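Local coordinates for protein putative fructosamine-3-kinase (Thermobifida fusca YX, PDB 3F7W) that is probably a fructosamine-3-kinase-like enzyme of the protein-kinase superfamily, consistent with phosphoryl transfer to sugar-modified amines, though its own substrate is not established, at residues Pro152-Ala157 and Gly161-Gly166; Ile128-Met133 and Val267-Ala272; Ser4-Val9 and Ala18-Arg23. All coordinates share one frame; numbering follows the deposited sequence. Where two conformers were deposited one is given.

Interaction 1 (Pro152-Ala157 and Gly161-Gly166); sequences PYLRRA and GALTPG
The flat carbonyl group of A157 receives A162 N at its oxygen, with the donor tilted 23° from the carbonyl plane rather than lying in it. The bond from A162 N to A157 O measures 3.0 Å and is somewhat bent at the hydrogen. A162 CB comes in beside the same oxygen, 3.7 Å from A157 O. This is the six-to-one bond of a Schellman motif that ends helix 141-159: G161 takes positive phi, and the chain folds back over the last turn. The methyls of A157 and A162 come together across the turn, CB to CB 4.5 Å, the apolar pair that commonly accompanies this cap.

L163 follows and turns its side chain back against the helix. Its CD1 bridges two helical residues one turn apart, lying 3.7 Å from A157 CB and 3.7 Å from L154 CD1. In L154, CG anti to the backbone N (chi1 -177°) runs along the helix flank, and chi2 of 66° turns CD1 to L163; the two leucine side chains cross at about a right angle. Beyond L163 the chain starts a new helix. T164 is its N-cap, with OG1 capping a backbone N just past G166, while D167 OD2 bonds to T164 N, the reciprocal pattern of a capping box.

The contact thus forms the corner between helices 141-159 and 165-176. L154 also touches V168 and V171 of the latter, both leucines rest on L264 of helix 251-270, and L163 reaches L278 of helix 275-286.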
ATOM      1  N   PRO A 152      -0.090  14.872  -9.365  1.00 26.01           N
ATOM      2  CA  PRO A 152      -0.316  14.018 -10.536  1.00 26.49           C
ATOM      3  C   PRO A 152      -1.741  13.426 -10.631  1.00 27.10           C
ATOM      4  O   PRO A 152      -2.327  13.417 -11.721  1.00 28.01           O
ATOM      5  CB  PRO A 152       0.794  12.952 -10.420  1.00 26.98           C
ATOM      6  CG  PRO A 152       1.833  13.575  -9.582  1.00 29.60           C
ATOM      7  CD  PRO A 152       1.086  14.443  -8.595  1.00 27.51           C
ATOM      8  N   TYR A 153      -2.313  13.005  -9.502  1.00 25.25           N
ATOM      9  CA  TYR A 153      -3.644  12.374  -9.480  1.00 25.36           C
ATOM     10  C   TYR A 153      -4.741  13.438  -9.543  1.00 23.67           C
ATOM     11  O   TYR A 153      -5.793  13.208 -10.114  1.00 26.41           O
ATOM     12  CB  TYR A 153      -3.802  11.490  -8.223  1.00 24.42           C
ATOM     13  CG  TYR A 153      -2.639  10.529  -8.148  1.00 23.69           C
ATOM     14  CD1 TYR A 153      -2.542   9.482  -9.066  1.00 28.73           C
ATOM     15  CD2 TYR A 153      -1.590  10.723  -7.265  1.00 26.11           C
ATOM     16  CE1 TYR A 153      -1.448   8.621  -9.067  1.00 26.88           C
ATOM     17  CE2 TYR A 153      -0.476   9.855  -7.248  1.00 26.53           C
ATOM     18  CZ  TYR A 153      -0.420   8.819  -8.176  1.00 30.06           C
ATOM     19  OH  TYR A 153       0.652   7.971  -8.237  1.00 30.10           O
ATOM     20  N   LEU A 154      -4.487  14.589  -8.936  1.00 25.25           N
ATOM     21  CA  LEU A 154      -5.400  15.737  -9.058  1.00 26.38           C
ATOM     22  C   LEU A 154      -5.583  16.160 -10.525  1.00 27.61           C
ATOM     23  O   LEU A 154      -6.717  16.328 -11.003  1.00 25.51           O
ATOM     24  CB  LEU A 154      -4.899  16.910  -8.215  1.00 26.16           C
ATOM     25  CG  LEU A 154      -5.780  18.172  -8.161  1.00 25.59           C
ATOM     26  CD1 LEU A 154      -7.105  17.829  -7.438  1.00 24.94           C
ATOM     27  CD2 LEU A 154      -5.026  19.295  -7.419  1.00 24.79           C
ATOM     28  N   ARG A 155      -4.469  16.315 -11.240  0.50 28.39           N
ATOM     29  CA  ARG A 155      -4.511  16.694 -12.648  0.50 29.06           C
ATOM     30  C   ARG A 155      -5.184  15.621 -13.491  0.50 28.21           C
ATOM     31  O   ARG A 155      -5.977  15.929 -14.376  0.50 28.16           O
ATOM     32  CB  ARG A 155      -3.107  16.978 -13.200  0.50 28.98           C
ATOM     33  CG  ARG A 155      -2.329  18.070 -12.457  0.50 31.90           C
ATOM     34  CD  ARG A 155      -2.924  19.454 -12.643  0.50 33.90           C
ATOM     35  NE  ARG A 155      -2.229  20.435 -11.804  0.50 32.76           N
ATOM     36  CZ  ARG A 155      -2.805  21.267 -10.941  0.50 31.46           C
ATOM     37  NH1 ARG A 155      -4.118  21.300 -10.782  0.50 31.03           N
ATOM     38  NH2 ARG A 155      -2.043  22.105 -10.244  0.50 37.49           N
ATOM     39  N   ARG A 156      -4.884  14.360 -13.204  1.00 27.81           N
ATOM     40  CA  ARG A 156      -5.482  13.262 -13.951  1.00 27.33           C
ATOM     41  C   ARG A 156      -7.008  13.230 -13.771  1.00 26.20           C
ATOM     42  O   ARG A 156      -7.741  13.103 -14.744  1.00 25.78           O
ATOM     43  CB  ARG A 156      -4.875  11.928 -13.522  1.00 28.64           C
ATOM     44  CG  ARG A 156      -5.333  10.795 -14.374  1.00 29.46           C
ATOM     45  CD  ARG A 156      -4.779   9.481 -13.892  1.00 35.37           C
ATOM     46  NE  ARG A 156      -5.360   8.420 -14.693  1.00 39.15           N
ATOM     47  CZ  ARG A 156      -4.908   8.043 -15.887  1.00 45.10           C
ATOM     48  NH1 ARG A 156      -3.854   8.633 -16.433  1.00 42.28           N
ATOM     49  NH2 ARG A 156      -5.524   7.066 -16.542  1.00 38.30           N
ATOM     50  N   ALA A 157      -7.472  13.346 -12.529  1.00 25.96           N
ATOM     51  CA  ALA A 157      -8.900  13.319 -12.229  1.00 27.35           C
ATOM     52  C   ALA A 157      -9.612  14.537 -12.859  1.00 27.51           C
ATOM     53  O   ALA A 157     -10.720  14.427 -13.402  1.00 29.30           O
ATOM     54  CB  ALA A 157      -9.142  13.241 -10.703  1.00 27.33           C
ATOM     55  N   GLY A 161     -12.476  14.709 -15.902  1.00 32.39           N
ATOM     56  CA  GLY A 161     -13.724  15.380 -15.585  1.00 31.40           C
ATOM     57  C   GLY A 161     -14.409  14.840 -14.350  1.00 30.56           C
ATOM     58  O   GLY A 161     -15.594  15.129 -14.141  1.00 30.42           O
ATOM     59  N   ALA A 162     -13.669  14.113 -13.508  1.00 28.92           N
ATOM     60  CA  ALA A 162     -14.181  13.599 -12.243  1.00 29.02           C
ATOM     61  C   ALA A 162     -14.162  14.670 -11.163  1.00 30.31           C
ATOM     62  O   ALA A 162     -14.911  14.585 -10.186  1.00 33.39           O
ATOM     63  CB  ALA A 162     -13.374  12.386 -11.787  1.00 29.20           C
ATOM     64  N   LEU A 163     -13.311  15.675 -11.342  1.00 29.96           N
ATOM     65  CA  LEU A 163     -13.199  16.779 -10.398  1.00 30.02           C
ATOM     66  C   LEU A 163     -13.394  18.093 -11.153  1.00 30.49           C
ATOM     67  O   LEU A 163     -12.948  18.229 -12.295  1.00 30.12           O
ATOM     68  CB  LEU A 163     -11.842  16.770  -9.698  1.00 30.52           C
ATOM     69  CG  LEU A 163     -11.500  15.601  -8.770  1.00 32.58           C
ATOM     70  CD1 LEU A 163     -10.112  15.771  -8.180  1.00 30.33           C
ATOM     71  CD2 LEU A 163     -12.560  15.437  -7.664  1.00 28.63           C
ATOM     72  N   THR A 164     -14.053  19.052 -10.500  1.00 29.52           N
ATOM     73  CA  THR A 164     -14.342  20.368 -11.098  1.00 29.81           C
ATOM     74  C   THR A 164     -13.178  21.327 -10.855  1.00 29.76           C
ATOM     75  O   THR A 164     -12.337  21.077  -9.986  1.00 28.58           O
ATOM     76  CB  THR A 164     -15.580  21.018 -10.453  1.00 31.59           C
ATOM     77  OG1 THR A 164     -15.319  21.236  -9.058  1.00 25.11           O
ATOM     78  CG2 THR A 164     -16.819  20.133 -10.612  1.00 32.34           C
ATOM     79  N   PRO A 165     -13.138  22.448 -11.588  1.00 30.30           N
ATOM     80  CA  PRO A 165     -12.100  23.447 -11.288  1.00 30.92           C
ATOM     81  C   PRO A 165     -12.106  23.955  -9.822  1.00 28.67           C
ATOM     82  O   PRO A 165     -11.047  24.233  -9.257  1.00 29.32           O
ATOM     83  CB  PRO A 165     -12.403  24.570 -12.279  1.00 31.09           C
ATOM     84  CG  PRO A 165     -13.162  23.894 -13.398  1.00 32.54           C
ATOM     85  CD  PRO A 165     -13.984  22.855 -12.726  1.00 31.90           C
ATOM     86  N   GLY A 166     -13.288  24.027  -9.221  1.00 27.65           N
ATOM     87  CA  GLY A 166     -13.449  24.383  -7.802  1.00 27.38           C
ATOM     88  C   GLY A 166     -12.884  23.329  -6.861  1.00 27.11           C
ATOM     89  O   GLY A 166     -12.253  23.662  -5.864  1.00 22.78           O
TER

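Interaction 2 (Ile128-Met133 and Val267-Ala272); sequences IGPLPM and VCLFGA
L131 O accepts a 2.8 Å hydrogen bond from I128 N, and L131 N returns one of 3.0 Å to I128 O. This pair of bonds closes a tight beta hairpin between strands 126-128 and 131-133, with G129 and P130 at the corners of a type II' turn and G129 in the positive-phi position the turn requires. The hairpin lies against the last turn of helix 251-270, in the largely helical part of a protein-kinase-like fold.

The contact across it is entirely apolar. L269 lays its CD2 against both P130 and L131, 3.7 Å from L131 CG. The two leucine side chains run antiparallel, each passing the other, whereas the CG-CD edge of the P130 ring rests against the same L269 methyl, P130 CD 3.9 Å from L269 CD2. Both leucines hold CG anti to the carbonyl carbon (chi1 -68° in L131), with chi2 extended; this brings CG and CD1 of L131 alongside L269 CD2. L131 also touches R156 of helix 141-159, and P130 packs on R28. F270, the last helical residue, lays one ring face over L269 CB, offset toward the rim, and G271 leaves the helix with positive phi. Deeper along the helix, L131 CD1 meets C268 CB at 3.9 Å.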
ATOM      1  N   ILE A 128       0.637   2.432  -8.139  1.00 26.80           N
ATOM      2  CA  ILE A 128      -0.466   2.357  -7.196  1.00 29.22           C
ATOM      3  C   ILE A 128      -1.620   1.808  -8.045  1.00 28.82           C
ATOM      4  O   ILE A 128      -2.122   2.469  -8.953  1.00 29.27           O
ATOM      5  CB  ILE A 128      -0.695   3.726  -6.511  1.00 30.00           C
ATOM      6  CG1 ILE A 128      -1.733   3.600  -5.377  1.00 29.51           C
ATOM      7  CG2 ILE A 128      -1.086   4.848  -7.547  1.00 28.60           C
ATOM      8  CD1 ILE A 128      -1.207   2.799  -4.114  1.00 32.49           C
ATOM      9  N   GLY A 129      -1.963   0.547  -7.794  1.00 30.23           N
ATOM     10  CA  GLY A 129      -2.692  -0.276  -8.756  1.00 32.52           C
ATOM     11  C   GLY A 129      -1.981  -0.254 -10.104  1.00 31.16           C
ATOM     12  O   GLY A 129      -0.768  -0.440 -10.149  1.00 31.13           O
ATOM     13  N   PRO A 130      -2.720   0.011 -11.191  1.00 31.44           N
ATOM     14  CA  PRO A 130      -2.120   0.150 -12.517  1.00 31.22           C
ATOM     15  C   PRO A 130      -1.585   1.552 -12.821  1.00 27.19           C
ATOM     16  O   PRO A 130      -1.059   1.772 -13.919  1.00 27.78           O
ATOM     17  CB  PRO A 130      -3.299  -0.167 -13.452  1.00 33.87           C
ATOM     18  CG  PRO A 130      -4.493   0.386 -12.743  1.00 32.04           C
ATOM     19  CD  PRO A 130      -4.191   0.209 -11.227  1.00 31.15           C
ATOM     20  N   LEU A 131      -1.724   2.510 -11.900  1.00 26.33           N
ATOM     21  CA  LEU A 131      -1.285   3.873 -12.188  1.00 25.60           C
ATOM     22  C   LEU A 131       0.167   4.053 -11.803  1.00 25.36           C
ATOM     23  O   LEU A 131       0.566   3.595 -10.709  1.00 28.04           O
ATOM     24  CB  LEU A 131      -2.103   4.931 -11.420  1.00 28.07           C
ATOM     25  CG  LEU A 131      -3.563   5.107 -11.803  1.00 32.26           C
ATOM     26  CD1 LEU A 131      -4.245   6.125 -10.823  1.00 30.93           C
ATOM     27  CD2 LEU A 131      -3.656   5.531 -13.247  1.00 36.07           C
ATOM     28  N   PRO A 132       0.943   4.758 -12.628  1.00 28.59           N
ATOM     29  CA  PRO A 132       2.283   5.152 -12.182  1.00 29.68           C
ATOM     30  C   PRO A 132       2.238   5.941 -10.865  1.00 30.50           C
ATOM     31  O   PRO A 132       1.282   6.714 -10.606  1.00 26.94           O
ATOM     32  CB  PRO A 132       2.788   6.028 -13.320  1.00 33.31           C
ATOM     33  CG  PRO A 132       2.063   5.504 -14.522  1.00 35.44           C
ATOM     34  CD  PRO A 132       0.674   5.263 -13.991  1.00 33.10           C
HETATM   35  N   MSE A 133       3.257   5.704 -10.047  1.00 25.96           N
HETATM   36  CA  MSE A 133       3.433   6.388  -8.775  1.00 26.54           C
HETATM   37  C   MSE A 133       4.918   6.808  -8.718  1.00 27.50           C
HETATM   38  O   MSE A 133       5.807   5.958  -8.735  1.00 25.26           O
HETATM   39  CB  MSE A 133       3.056   5.507  -7.567  1.00 25.70           C
HETATM   40  CG  MSE A 133       3.236   6.256  -6.218  1.00 26.68           C
HETATM   41 SE   MSE A 133       2.837   5.170  -4.683  0.75 24.81          SE
HETATM   42  CE  MSE A 133       4.338   3.938  -4.836  1.00 26.45           C
ATOM     43  N   VAL A 267     -10.509   8.347  -6.891  1.00 23.48           N
ATOM     44  CA  VAL A 267     -11.291   9.122  -7.843  1.00 23.27           C
ATOM     45  C   VAL A 267     -10.742   8.843  -9.244  1.00 23.32           C
ATOM     46  O   VAL A 267     -11.506   8.626 -10.188  1.00 27.74           O
ATOM     47  CB  VAL A 267     -11.305  10.621  -7.510  1.00 25.60           C
ATOM     48  CG1 VAL A 267     -11.986  11.426  -8.663  1.00 24.33           C
ATOM     49  CG2 VAL A 267     -12.099  10.848  -6.230  1.00 21.47           C
ATOM     50  N   CYS A 268      -9.419   8.758  -9.366  1.00 26.13           N
ATOM     51  CA  CYS A 268      -8.817   8.396 -10.666  1.00 26.80           C
ATOM     52  C   CYS A 268      -9.232   7.035 -11.179  1.00 26.82           C
ATOM     53  O   CYS A 268      -9.601   6.907 -12.332  1.00 29.03           O
ATOM     54  CB  CYS A 268      -7.299   8.462 -10.611  1.00 27.14           C
ATOM     55  SG  CYS A 268      -6.675  10.158 -10.600  1.00 27.52           S
ATOM     56  N   LEU A 269      -9.153   6.031 -10.312  1.00 25.95           N
ATOM     57  CA  LEU A 269      -9.371   4.640 -10.676  1.00 28.30           C
ATOM     58  C   LEU A 269     -10.828   4.240 -10.746  1.00 32.40           C
ATOM     59  O   LEU A 269     -11.186   3.415 -11.591  1.00 32.81           O
ATOM     60  CB  LEU A 269      -8.646   3.712  -9.698  1.00 27.22           C
ATOM     61  CG  LEU A 269      -7.135   3.647  -9.782  1.00 32.29           C
ATOM     62  CD1 LEU A 269      -6.632   2.713  -8.668  1.00 31.76           C
ATOM     63  CD2 LEU A 269      -6.681   3.204 -11.174  1.00 35.36           C
ATOM     64  N   PHE A 270     -11.669   4.819  -9.889  1.00 29.46           N
ATOM     65  CA  PHE A 270     -13.032   4.308  -9.679  1.00 32.47           C
ATOM     66  C   PHE A 270     -14.120   5.337  -9.910  1.00 35.89           C
ATOM     67  O   PHE A 270     -15.298   4.983  -9.940  1.00 41.55           O
ATOM     68  CB  PHE A 270     -13.144   3.668  -8.280  1.00 32.91           C
ATOM     69  CG  PHE A 270     -12.123   2.578  -8.054  1.00 31.42           C
ATOM     70  CD1 PHE A 270     -12.178   1.426  -8.811  1.00 33.71           C
ATOM     71  CD2 PHE A 270     -11.068   2.732  -7.150  1.00 33.54           C
ATOM     72  CE1 PHE A 270     -11.240   0.440  -8.672  1.00 33.57           C
ATOM     73  CE2 PHE A 270     -10.123   1.751  -7.009  1.00 39.98           C
ATOM     74  CZ  PHE A 270     -10.220   0.573  -7.787  1.00 31.18           C
ATOM     75  N   GLY A 271     -13.745   6.609 -10.047  1.00 33.28           N
ATOM     76  CA  GLY A 271     -14.654   7.641 -10.484  1.00 33.73           C
ATOM     77  C   GLY A 271     -15.333   8.437  -9.386  1.00 34.38           C
ATOM     78  O   GLY A 271     -14.838   8.547  -8.264  1.00 30.31           O
ATOM     79  N   ALA A 272     -16.496   8.957  -9.744  1.00 33.69           N
ATOM     80  CA  ALA A 272     -17.268   9.909  -8.940  1.00 36.12           C
ATOM     81  C   ALA A 272     -17.609   9.474  -7.510  1.00 35.97           C
ATOM     82  O   ALA A 272     -17.734  10.330  -6.621  1.00 35.50           O
ATOM     83  CB  ALA A 272     -18.559  10.261  -9.690  1.00 36.68           C
TER

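Interaction 3 (Ser4-Val9 and Ala18-Arg23); sequences SVAARV and AAVAER
V20 spreads its two methyls against neighbouring residues of the facing helix, CG1 against V5 and CG2 against A6. The closer approach is V20 CG2 to A6 CB, 3.8 Å. V20 CG2 also comes within 4.1 Å of A6 N, so this methyl lies against the helix backbone as well as against a side chain. V20 CG1 meets V5 CG1 at 4.0 Å, and the two valine side chains meet at a slant; V5 was modelled in two conformations, and this second contact holds for the one given. In V20, CG1 stands anti to the backbone N (chi1 -179°), which places CG2 beside that N and divides the methyls between the two helix residues. A6 contributes just a methyl here, and strand and helix come close, with A6 CA 6.7 Å from V20 CA.

The arrangement joins helix 3-13 to strand 17-26, an outermost strand of the five-stranded antiparallel sheet that corresponds to the N-terminal lobe of kinase-like folds. Just before V20 the strand carries a classic beta bulge: A18 and A19 both face E35 of strand 29-36, and both turn their CB atoms away from the helix, whereas V20 turns its own toward it.

Inside the helix-sheet layer, V5 continues onto Y32 and V34, and Y32 also touches V20. One turn further along the helix, V9 covers L42 and V44 of strand 41-46. R8 runs past A46, its NH2 bonding to L47 O and T86 OG1.

At the far end of the strand segment, apart from the helix contact, R23 curls back onto the carbonyl of the preceding residue, R23 NH1 donating to E22 O at 2.9 Å from above the carbonyl plane.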
ATOM      1  N   SER A   4       0.442 -23.460 -17.560  0.50 23.91           N
ATOM      2  CA  SER A   4       1.482 -22.422 -17.714  0.50 25.70           C
ATOM      3  C   SER A   4       1.891 -21.723 -16.397  0.50 25.78           C
ATOM      4  O   SER A   4       3.077 -21.469 -16.183  0.50 23.76           O
ATOM      5  CB  SER A   4       1.109 -21.399 -18.766  0.50 25.49           C
ATOM      6  OG  SER A   4       2.169 -20.482 -18.927  0.50 30.19           O
ATOM      7  N   VAL A   5       0.926 -21.422 -15.526  0.50 27.74           N
ATOM      8  CA  VAL A   5       1.223 -20.989 -14.151  0.50 26.55           C
ATOM      9  C   VAL A   5       2.186 -21.971 -13.449  0.50 27.60           C
ATOM     10  O   VAL A   5       3.243 -21.582 -12.935  0.50 23.98           O
ATOM     11  CB  VAL A   5      -0.074 -20.867 -13.293  0.50 27.04           C
ATOM     12  CG1 VAL A   5       0.261 -20.685 -11.797  0.50 24.76           C
ATOM     13  CG2 VAL A   5      -0.948 -19.708 -13.780  0.50 28.40           C
ATOM     14  N   ALA A   6       1.810 -23.245 -13.430  1.00 29.12           N
ATOM     15  CA  ALA A   6       2.619 -24.285 -12.794  1.00 31.18           C
ATOM     16  C   ALA A   6       4.052 -24.297 -13.319  1.00 31.10           C
ATOM     17  O   ALA A   6       5.010 -24.345 -12.544  1.00 31.07           O
ATOM     18  CB  ALA A   6       1.962 -25.668 -12.939  1.00 28.81           C
ATOM     19  N   ALA A   7       4.203 -24.214 -14.637  1.00 31.95           N
ATOM     20  CA  ALA A   7       5.526 -24.216 -15.245  1.00 31.69           C
ATOM     21  C   ALA A   7       6.342 -23.004 -14.804  1.00 29.72           C
ATOM     22  O   ALA A   7       7.516 -23.129 -14.497  1.00 28.86           O
ATOM     23  CB  ALA A   7       5.405 -24.237 -16.783  1.00 31.07           C
ATOM     24  N   ARG A   8       5.716 -21.828 -14.841  1.00 30.22           N
ATOM     25  CA  ARG A   8       6.398 -20.572 -14.509  1.00 31.71           C
ATOM     26  C   ARG A   8       6.867 -20.576 -13.043  1.00 32.46           C
ATOM     27  O   ARG A   8       8.010 -20.202 -12.736  1.00 32.46           O
ATOM     28  CB  ARG A   8       5.479 -19.398 -14.857  1.00 32.29           C
ATOM     29  CG  ARG A   8       5.257 -19.269 -16.386  1.00 33.37           C
ATOM     30  CD  ARG A   8       3.952 -18.580 -16.764  1.00 41.66           C
ATOM     31  NE  ARG A   8       3.884 -17.207 -16.270  1.00 41.54           N
ATOM     32  CZ  ARG A   8       2.834 -16.404 -16.427  1.00 40.12           C
ATOM     33  NH1 ARG A   8       1.761 -16.815 -17.104  1.00 38.38           N
ATOM     34  NH2 ARG A   8       2.872 -15.182 -15.937  1.00 38.54           N
ATOM     35  N   VAL A   9       6.013 -21.077 -12.148  1.00 30.48           N
ATOM     36  CA  VAL A   9       6.360 -21.181 -10.719  1.00 30.18           C
ATOM     37  C   VAL A   9       7.533 -22.121 -10.500  1.00 29.49           C
ATOM     38  O   VAL A   9       8.508 -21.795  -9.808  1.00 27.68           O
ATOM     39  CB  VAL A   9       5.123 -21.582  -9.865  1.00 30.24           C
ATOM     40  CG1 VAL A   9       5.514 -21.897  -8.424  1.00 31.89           C
ATOM     41  CG2 VAL A   9       4.113 -20.452  -9.893  1.00 29.12           C
ATOM     42  N   ALA A  18       2.481 -29.278  -7.382  1.00 33.54           N
ATOM     43  CA  ALA A  18       1.510 -30.387  -7.302  1.00 33.42           C
ATOM     44  C   ALA A  18       0.092 -29.962  -7.722  1.00 34.02           C
ATOM     45  O   ALA A  18      -0.676 -30.794  -8.194  1.00 32.73           O
ATOM     46  CB  ALA A  18       1.482 -30.971  -5.898  1.00 33.58           C
ATOM     47  N   ALA A  19      -0.251 -28.686  -7.574  1.00 33.34           N
ATOM     48  CA  ALA A  19      -1.605 -28.222  -7.878  1.00 33.08           C
ATOM     49  C   ALA A  19      -1.660 -26.726  -8.112  1.00 33.56           C
ATOM     50  O   ALA A  19      -0.833 -25.970  -7.563  1.00 31.48           O
ATOM     51  CB  ALA A  19      -2.575 -28.621  -6.738  1.00 32.78           C
ATOM     52  N   VAL A  20      -2.636 -26.306  -8.924  1.00 31.36           N
ATOM     53  CA  VAL A  20      -2.945 -24.897  -9.161  1.00 31.12           C
ATOM     54  C   VAL A  20      -4.466 -24.688  -9.097  1.00 32.02           C
ATOM     55  O   VAL A  20      -5.207 -25.414  -9.753  1.00 32.39           O
ATOM     56  CB  VAL A  20      -2.476 -24.415 -10.548  1.00 31.68           C
ATOM     57  CG1 VAL A  20      -2.808 -22.942 -10.735  1.00 28.16           C
ATOM     58  CG2 VAL A  20      -0.985 -24.671 -10.772  1.00 32.51           C
ATOM     59  N   ALA A  21      -4.921 -23.710  -8.322  1.00 32.81           N
ATOM     60  CA  ALA A  21      -6.344 -23.382  -8.223  1.00 34.47           C
ATOM     61  C   ALA A  21      -6.541 -21.898  -8.513  1.00 32.74           C
ATOM     62  O   ALA A  21      -5.764 -21.080  -8.040  1.00 35.64           O
ATOM     63  CB  ALA A  21      -6.876 -23.715  -6.807  1.00 32.02           C
ATOM     64  N   GLU A  22      -7.595 -21.545  -9.253  1.00 32.35           N
ATOM     65  CA  GLU A  22      -7.878 -20.128  -9.540  1.00 35.94           C
ATOM     66  C   GLU A  22      -8.439 -19.413  -8.311  1.00 36.96           C
ATOM     67  O   GLU A  22      -9.239 -19.983  -7.559  1.00 36.09           O
ATOM     68  CB  GLU A  22      -8.821 -20.007 -10.743  1.00 37.27           C
ATOM     69  CG  GLU A  22      -8.154 -20.489 -12.030  1.00 39.07           C
ATOM     70  CD  GLU A  22      -9.074 -20.580 -13.232  1.00 45.92           C
ATOM     71  OE1 GLU A  22     -10.314 -20.692 -13.063  1.00 57.79           O
ATOM     72  OE2 GLU A  22      -8.536 -20.571 -14.361  1.00 51.68           O
ATOM     73  N   ARG A  23      -7.987 -18.184  -8.077  1.00 36.66           N
ATOM     74  CA  ARG A  23      -8.484 -17.369  -6.974  1.00 37.14           C
ATOM     75  C   ARG A  23      -8.887 -15.975  -7.461  1.00 38.64           C
ATOM     76  O   ARG A  23      -8.773 -15.001  -6.724  1.00 43.60           O
ATOM     77  CB  ARG A  23      -7.447 -17.289  -5.843  1.00 36.66           C
ATOM     78  CG  ARG A  23      -7.229 -18.617  -5.102  1.00 40.61           C
ATOM     79  CD  ARG A  23      -8.431 -18.943  -4.173  1.00 44.92           C
ATOM     80  NE  ARG A  23      -8.245 -20.191  -3.425  1.00 47.78           N
ATOM     81  CZ  ARG A  23      -8.468 -21.412  -3.906  1.00 49.80           C
ATOM     82  NH1 ARG A  23      -8.884 -21.588  -5.153  1.00 54.18           N
ATOM     83  NH2 ARG A  23      -8.272 -22.477  -3.139  1.00 48.08           N
TER

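In the fold
Interactions 1 and 2 are neighbours in the helical part of the chain, with centres 12 Å apart, and interaction 1 is nested within the long loop that interaction 2 closes. Y153 connects them: its OH lies 2.8 Å from P132 O, a probable hydrogen bond, and its O packs 3.2 Å from C268 SG. A162 CB adds a contact of 3.6 Å to V267 CG1. Interaction 3 belongs to the N-terminal sheet, its centre 41 Å from that of interaction 1 and 29 Å from that of interaction 2, whose nearest atoms are about 16 Å away. The V20 side chain is about 13 Å from a bound ligand of unknown identity.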